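Long-range contacts in protein PTHB1 (Homo sapiens, PDB 4YD8), which forms part of the BBSome, a coat complex thought to sort specific membrane proteins to the primary cilium and required for ciliogenesis, its N-terminal part folding as a seven-bladed beta-propeller: residues Y297-T307 / L316-L324; C341-I349 / L358-D366. All coordinates share one frame; numbering follows the deposited sequence. Where two conformers were deposited one is given.

Contact 1 (Y297-T307 / L316-L324); sequences YCSVSEGTINT and LHIYQDVTL
The hydroxyl of Y297 lies against the tip of I318, Y297 OH 3.2 Å from I318 CD1, the two side chains crossing at about a right angle. The same hydroxyl takes a weak hydrogen bond from N306 ND2. Further along, V300 CG2 rests 3.4 Å from Q320 NE2. One N-H of Q320 NE2 goes to T304 OG1 in a nearly straight bond of 3.0 Å (169° at the hydrogen), with OG1 lying in the plane of the amide. Q320 gets there with CG anti to its backbone N (chi1 -176°) and the chain extended beyond, out past the end of its strand to the type II turn S301-T304. T304 also sets its methyl CG2 against D321 OD2, 3.4 Å away. At I305 the backbone is gripped twice by D321: the peptide nitrogen of D321 donates almost straight to I305 O (2.9 Å), and I305 N donates to D321 OD1, meeting the carboxylate from above its plane. Two waters link this carboxylate to G303 O; a third joins I305 O, T307 OG1 and D321 O. N306 pairs with Q320 as a non-hydrogen-bonded antiparallel pair, its OD1 lying 3.4 Å from Q320 CG and the two amide planes 72° apart. T307 and Y319 then form the hydrogen-bonded pair, T307 N to Y319 O at 2.8 Å and Y319 N back to T307 O. Strands 291-298, 306-311, 315-320 and 323-329 form the four-stranded antiparallel meander of one propeller blade, and the contact sits at the open end of its central hairpin 306-311/315-320, where the type II' turn Q320-T323 leads into strand 323-329. I318 reaches L308 and W326 on these strands, and D321 touches F283 on strand 281-286 of the neighbouring blade.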
# COMPACT_ATOMS: atom_id res chain seq x y z
N TYR A 297 4.31 -7.63 7.42
CA TYR A 297 2.98 -7.39 8.00
C TYR A 297 2.88 -7.56 9.50
O TYR A 297 1.90 -7.13 10.10
CB TYR A 297 1.93 -8.30 7.33
CG TYR A 297 2.06 -9.78 7.67
CD1 TYR A 297 2.94 -10.59 6.95
CD2 TYR A 297 1.29 -10.37 8.67
CE1 TYR A 297 3.07 -11.95 7.25
CE2 TYR A 297 1.42 -11.74 8.98
CZ TYR A 297 2.31 -12.51 8.26
OH TYR A 297 2.46 -13.85 8.54
N CYS A 298 3.87 -8.20 10.12
CA CYS A 298 3.83 -8.33 11.57
C CYS A 298 5.15 -8.84 12.11
O CYS A 298 6.03 -9.27 11.36
CB CYS A 298 2.70 -9.26 12.03
SG CYS A 298 3.09 -11.05 11.98
N SER A 299 5.27 -8.80 13.43
CA SER A 299 6.37 -9.46 14.11
C SER A 299 5.81 -10.41 15.14
O SER A 299 5.03 -10.00 15.99
CB SER A 299 7.30 -8.44 14.77
OG SER A 299 8.15 -9.10 15.68
N VAL A 300 6.19 -11.69 15.06
CA VAL A 300 5.67 -12.68 16.02
C VAL A 300 6.68 -12.96 17.12
O VAL A 300 6.38 -13.69 18.07
CB VAL A 300 5.30 -14.01 15.34
CG1 VAL A 300 4.33 -13.77 14.18
CG2 VAL A 300 6.55 -14.75 14.88
N SER A 301 7.88 -12.39 17.01
CA SER A 301 8.86 -12.50 18.09
C SER A 301 9.87 -11.37 17.98
O SER A 301 10.14 -10.87 16.88
CB SER A 301 9.57 -13.85 18.05
OG SER A 301 10.42 -13.96 16.92
N GLU A 302 10.42 -10.97 19.12
CA GLU A 302 11.31 -9.82 19.16
C GLU A 302 12.47 -9.95 18.17
O GLU A 302 13.12 -11.00 18.08
CB GLU A 302 11.86 -9.62 20.58
N GLY A 303 12.72 -8.88 17.42
CA GLY A 303 13.81 -8.87 16.48
C GLY A 303 13.50 -9.54 15.15
O GLY A 303 14.33 -9.48 14.24
N THR A 304 12.33 -10.17 15.01
CA THR A 304 11.99 -10.78 13.72
C THR A 304 10.79 -10.12 13.06
O THR A 304 10.00 -9.43 13.70
CB THR A 304 11.72 -12.29 13.85
OG1 THR A 304 10.44 -12.51 14.47
CG2 THR A 304 12.82 -12.97 14.67
N ILE A 305 10.66 -10.34 11.76
CA ILE A 305 9.55 -9.78 11.01
C ILE A 305 9.01 -10.82 10.04
O ILE A 305 9.76 -11.59 9.41
CB ILE A 305 9.97 -8.49 10.25
CG1 ILE A 305 10.45 -7.42 11.24
CG2 ILE A 305 8.82 -7.95 9.40
CD1 ILE A 305 10.81 -6.09 10.63
N ASN A 306 7.68 -10.87 9.95
CA ASN A 306 7.02 -11.76 8.98
C ASN A 306 6.62 -10.99 7.72
O ASN A 306 6.07 -9.89 7.80
CB ASN A 306 5.77 -12.43 9.60
CG ASN A 306 6.09 -13.65 10.45
OD1 ASN A 306 7.18 -13.78 11.01
ND2 ASN A 306 5.11 -14.54 10.59
N THR A 307 6.89 -11.59 6.57
CA THR A 307 6.65 -10.94 5.28
C THR A 307 5.89 -11.86 4.33
O THR A 307 6.29 -13.01 4.11
CB THR A 307 7.99 -10.53 4.62
OG1 THR A 307 8.69 -9.64 5.50
CG2 THR A 307 7.72 -9.83 3.28
N LEU A 316 1.59 -17.94 -2.63
CA LEU A 316 1.74 -16.89 -1.65
C LEU A 316 2.57 -17.45 -0.49
O LEU A 316 2.21 -18.47 0.09
CB LEU A 316 0.38 -16.40 -1.17
CG LEU A 316 0.35 -15.25 -0.16
CD1 LEU A 316 0.94 -13.97 -0.78
CD2 LEU A 316 -1.08 -15.01 0.33
N HIS A 317 3.68 -16.78 -0.16
CA HIS A 317 4.62 -17.28 0.85
C HIS A 317 4.69 -16.36 2.05
O HIS A 317 4.53 -15.16 1.92
CB HIS A 317 6.03 -17.41 0.26
CG HIS A 317 6.13 -18.42 -0.83
ND1 HIS A 317 6.52 -18.08 -2.11
CD2 HIS A 317 5.89 -19.75 -0.85
CE1 HIS A 317 6.52 -19.16 -2.87
NE2 HIS A 317 6.14 -20.19 -2.12
N ILE A 318 4.93 -16.94 3.22
CA ILE A 318 5.24 -16.16 4.41
C ILE A 318 6.62 -16.52 4.91
O ILE A 318 6.89 -17.68 5.17
CB ILE A 318 4.25 -16.40 5.55
CG1 ILE A 318 2.91 -15.75 5.23
CG2 ILE A 318 4.78 -15.79 6.84
CD1 ILE A 318 1.84 -16.04 6.31
N TYR A 319 7.48 -15.51 5.01
CA TYR A 319 8.82 -15.64 5.58
C TYR A 319 8.88 -15.00 6.96
O TYR A 319 8.35 -13.92 7.17
CB TYR A 319 9.85 -14.97 4.65
CG TYR A 319 9.92 -15.63 3.32
CD1 TYR A 319 9.08 -15.23 2.27
CD2 TYR A 319 10.80 -16.68 3.09
CE1 TYR A 319 9.14 -15.86 1.04
CE2 TYR A 319 10.86 -17.31 1.87
CZ TYR A 319 10.03 -16.89 0.84
OH TYR A 319 10.09 -17.52 -0.37
N GLN A 320 9.53 -15.69 7.89
CA GLN A 320 10.00 -15.04 9.10
C GLN A 320 11.47 -14.76 8.89
O GLN A 320 12.28 -15.69 8.80
CB GLN A 320 9.79 -15.93 10.34
CG GLN A 320 10.19 -15.22 11.64
CD GLN A 320 9.86 -16.05 12.88
OE1 GLN A 320 9.64 -17.25 12.80
NE2 GLN A 320 9.81 -15.39 14.03
N ASP A 321 11.82 -13.47 8.81
CA ASP A 321 13.14 -13.02 8.36
C ASP A 321 13.37 -13.62 6.97
O ASP A 321 12.64 -13.25 6.05
CB ASP A 321 14.23 -13.40 9.38
CG ASP A 321 14.04 -12.68 10.71
OD1 ASP A 321 13.39 -11.60 10.72
OD2 ASP A 321 14.53 -13.18 11.75
N VAL A 322 14.32 -14.54 6.80
CA VAL A 322 14.50 -15.15 5.47
C VAL A 322 14.02 -16.60 5.42
O VAL A 322 14.24 -17.30 4.43
CB VAL A 322 16.01 -15.10 5.01
CG1 VAL A 322 16.58 -13.69 5.20
CG2 VAL A 322 16.85 -16.12 5.77
N THR A 323 13.34 -17.05 6.46
CA THR A 323 12.98 -18.46 6.56
C THR A 323 11.53 -18.68 6.13
O THR A 323 10.62 -18.09 6.70
CB THR A 323 13.20 -18.98 7.98
OG1 THR A 323 14.58 -18.85 8.33
CG2 THR A 323 12.78 -20.47 8.09
N LEU A 324 11.30 -19.52 5.13
CA LEU A 324 9.93 -19.82 4.71
C LEU A 324 9.16 -20.56 5.81
O LEU A 324 9.65 -21.55 6.35
CB LEU A 324 9.92 -20.64 3.43
CG LEU A 324 8.52 -20.97 2.91
CD1 LEU A 324 7.85 -19.69 2.42
CD2 LEU A 324 8.59 -22.01 1.81
O HOH W 1 15.97 -11.47 13.11
O HOH W 2 14.00 -9.19 11.42
O HOH W 3 10.62 -11.28 6.52

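Contact 2 (C341-I349 / L358-D366); sequences CLHDLKGVI and LQCSYLGTD
The chain of G347 turns a sharp corner against L363, with L363 CD1 only 3.2 Å from G347 O. A CB on G347 would lie tight against that same methyl; G347 and V348 together lie opposite G340 as a G1 beta bulge, G347 supplying the positive-phi position. The other methyl of L363, CD2, packs 3.5 Å from I349 CD1, the two side chains crossing at about a right angle. With an alanine here in place of L363, CG and both methyls go, and I349 CD1 would probably lose its packing partner while G347 O loses its methyl neighbour. I349 and S361 form the hydrogen-bonded antiparallel pair, I349 N to S361 O and S361 N to I349 O both at 2.9 Å. On the other face V348 splits its branches: CG1, anti to the backbone N (chi1 168°), lies 4.1 Å from C360 CB, while CG2 approaches Y362 CE1, the two side chains running side by side. The Y362 ring reaches the type I' turn L342-L345, with L345 CD1 3.5 Å from Y362 CE1, oblique to the ring, and Y362 OH comes to the edge of the imidazole, 3.4 Å from H343 CD2. L342 CD1 reaches C360 SG. The contact forms the open end of the hairpin 348-353/357-362. Strands 334-342, 348-353 and 357-362 are joined by the N-terminal strand 8-17 to complete the last blade, the usual closure of a propeller ring. W13 of strand 8-17 stacks on Y362 and meets the H343 ring, while I44 of strand 43-47, in the next blade, touches C360.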
# COMPACT_ATOMS: atom_id res chain seq x y z
N CYS A 341 -8.03 -6.11 9.65
CA CYS A 341 -9.10 -6.57 10.52
C CYS A 341 -10.44 -6.53 9.80
O CYS A 341 -10.98 -5.44 9.52
CB CYS A 341 -9.14 -5.74 11.79
SG CYS A 341 -10.39 -6.27 12.96
N LEU A 342 -10.98 -7.70 9.50
CA LEU A 342 -12.23 -7.85 8.77
C LEU A 342 -13.04 -8.92 9.46
O LEU A 342 -12.46 -9.82 10.05
CB LEU A 342 -11.98 -8.24 7.32
CG LEU A 342 -11.09 -7.27 6.51
CD1 LEU A 342 -10.65 -7.93 5.23
CD2 LEU A 342 -11.87 -6.02 6.20
N HIS A 343 -14.36 -8.81 9.40
CA HIS A 343 -15.24 -9.81 10.00
C HIS A 343 -14.90 -9.97 11.49
O HIS A 343 -15.02 -11.06 12.06
CB HIS A 343 -15.12 -11.14 9.24
CG HIS A 343 -16.09 -12.20 9.68
ND1 HIS A 343 -17.42 -11.95 9.93
CD2 HIS A 343 -15.91 -13.53 9.92
CE1 HIS A 343 -18.02 -13.07 10.31
NE2 HIS A 343 -17.13 -14.04 10.30
N ASP A 344 -14.47 -8.87 12.09
CA ASP A 344 -14.12 -8.79 13.51
C ASP A 344 -12.98 -9.71 13.90
O ASP A 344 -12.87 -10.12 15.06
CB ASP A 344 -15.34 -9.10 14.38
CG ASP A 344 -16.52 -8.20 14.04
OD1 ASP A 344 -16.32 -6.97 13.94
OD2 ASP A 344 -17.63 -8.74 13.86
N LEU A 345 -12.14 -10.03 12.93
CA LEU A 345 -10.98 -10.90 13.10
C LEU A 345 -9.73 -10.20 12.65
O LEU A 345 -9.75 -9.49 11.64
CB LEU A 345 -11.17 -12.20 12.30
CG LEU A 345 -12.33 -13.06 12.77
CD1 LEU A 345 -12.72 -14.07 11.71
CD2 LEU A 345 -11.95 -13.75 14.06
N LYS A 346 -8.63 -10.38 13.37
CA LYS A 346 -7.36 -9.79 12.93
C LYS A 346 -6.62 -10.75 12.00
O LYS A 346 -6.94 -11.94 11.94
CB LYS A 346 -6.48 -9.41 14.12
CG LYS A 346 -7.10 -8.41 15.09
CD LYS A 346 -6.01 -7.74 15.93
CE LYS A 346 -6.58 -6.68 16.86
NZ LYS A 346 -7.41 -7.27 17.94
N GLY A 347 -5.64 -10.23 11.27
CA GLY A 347 -4.80 -11.05 10.42
C GLY A 347 -5.49 -11.67 9.22
O GLY A 347 -5.08 -12.73 8.75
N VAL A 348 -6.53 -11.02 8.71
CA VAL A 348 -7.17 -11.47 7.48
C VAL A 348 -6.35 -11.02 6.27
O VAL A 348 -5.97 -9.87 6.17
CB VAL A 348 -8.62 -10.94 7.36
CG1 VAL A 348 -9.16 -11.17 5.94
CG2 VAL A 348 -9.52 -11.60 8.41
N ILE A 349 -6.08 -11.95 5.36
CA ILE A 349 -5.33 -11.66 4.14
C ILE A 349 -6.28 -11.23 3.03
O ILE A 349 -7.28 -11.89 2.78
CB ILE A 349 -4.54 -12.88 3.64
CG1 ILE A 349 -3.48 -13.31 4.65
CG2 ILE A 349 -3.85 -12.60 2.28
CD1 ILE A 349 -2.74 -14.56 4.21
N LEU A 358 -10.73 -10.33 -6.29
CA LEU A 358 -10.49 -9.83 -4.94
C LEU A 358 -10.93 -10.90 -3.95
O LEU A 358 -12.08 -11.36 -4.00
CB LEU A 358 -11.26 -8.53 -4.72
CG LEU A 358 -11.12 -7.83 -3.36
CD1 LEU A 358 -9.69 -7.34 -3.15
CD2 LEU A 358 -12.11 -6.67 -3.28
N GLN A 359 -10.04 -11.30 -3.06
CA GLN A 359 -10.31 -12.43 -2.17
C GLN A 359 -9.85 -12.20 -0.73
O GLN A 359 -8.75 -11.68 -0.50
CB GLN A 359 -9.65 -13.71 -2.71
CG GLN A 359 -9.84 -14.95 -1.80
CD GLN A 359 -9.43 -16.22 -2.49
OE1 GLN A 359 -8.24 -16.44 -2.74
NE2 GLN A 359 -10.40 -17.07 -2.80
N CYS A 360 -10.67 -12.62 0.23
CA CYS A 360 -10.27 -12.60 1.64
C CYS A 360 -10.03 -14.02 2.11
O CYS A 360 -10.83 -14.91 1.80
CB CYS A 360 -11.35 -11.96 2.53
SG CYS A 360 -11.75 -10.25 2.14
N SER A 361 -8.96 -14.22 2.86
CA SER A 361 -8.66 -15.54 3.41
C SER A 361 -8.05 -15.43 4.80
O SER A 361 -7.62 -14.36 5.23
CB SER A 361 -7.73 -16.31 2.48
OG SER A 361 -6.53 -15.59 2.27
N TYR A 362 -8.05 -16.56 5.51
CA TYR A 362 -7.44 -16.64 6.82
C TYR A 362 -6.06 -17.27 6.72
O TYR A 362 -5.77 -18.05 5.80
CB TYR A 362 -8.30 -17.47 7.78
CG TYR A 362 -9.72 -17.00 8.00
CD1 TYR A 362 -9.99 -15.77 8.59
CD2 TYR A 362 -10.79 -17.82 7.67
CE1 TYR A 362 -11.31 -15.37 8.82
CE2 TYR A 362 -12.10 -17.43 7.91
CZ TYR A 362 -12.35 -16.21 8.48
OH TYR A 362 -13.66 -15.84 8.70
N LEU A 363 -5.19 -16.92 7.64
CA LEU A 363 -3.87 -17.54 7.68
C LEU A 363 -3.97 -19.05 7.95
O LEU A 363 -5.05 -19.57 8.27
CB LEU A 363 -3.02 -16.84 8.73
CG LEU A 363 -2.70 -15.42 8.26
CD1 LEU A 363 -2.49 -14.49 9.42
CD2 LEU A 363 -1.48 -15.43 7.37
N GLY A 364 -2.86 -19.76 7.77
CA GLY A 364 -2.81 -21.18 8.04
C GLY A 364 -3.26 -21.47 9.46
O GLY A 364 -3.16 -20.62 10.35
N THR A 365 -3.78 -22.67 9.67
CA THR A 365 -4.29 -23.04 10.98
C THR A 365 -3.19 -23.61 11.87
O THR A 365 -2.17 -24.11 11.40
CB THR A 365 -5.43 -24.06 10.86
OG1 THR A 365 -5.06 -25.10 9.95
CG2 THR A 365 -6.69 -23.39 10.33
N ASP A 366 -3.41 -23.49 13.18
CA ASP A 366 -2.51 -24.04 14.19
C ASP A 366 -2.37 -25.55 14.03
O ASP A 366 -3.34 -26.29 14.22
CB ASP A 366 -3.04 -23.69 15.58
CG ASP A 366 -2.03 -23.93 16.68
OD1 ASP A 366 -1.07 -24.71 16.48
OD2 ASP A 366 -2.20 -23.33 17.77

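Contacts 1 and 2 both lie at the open ends of two-stranded hairpins in two adjacent blades of the propeller, their centres about 17 Å apart, and strands 323-329 and 334-342 follow each other between them in the chain. Each is partly buried, with buried strand residues and more exposed turns. The exposed side of contact 1 is polar, its turns joined by amide, carboxylate and water; that of contact 2 is aromatic and aliphatic, with only backbone hydrogen bonds crossing it. They touch where I318 CD1 meets L363 CD2 at 3.5 Å and, more loosely, where L316 approaches I349. Strands 323-329 and 8-17 lie between the two hairpins, 8-17 parallel to 323-329 and antiparallel to 357-362.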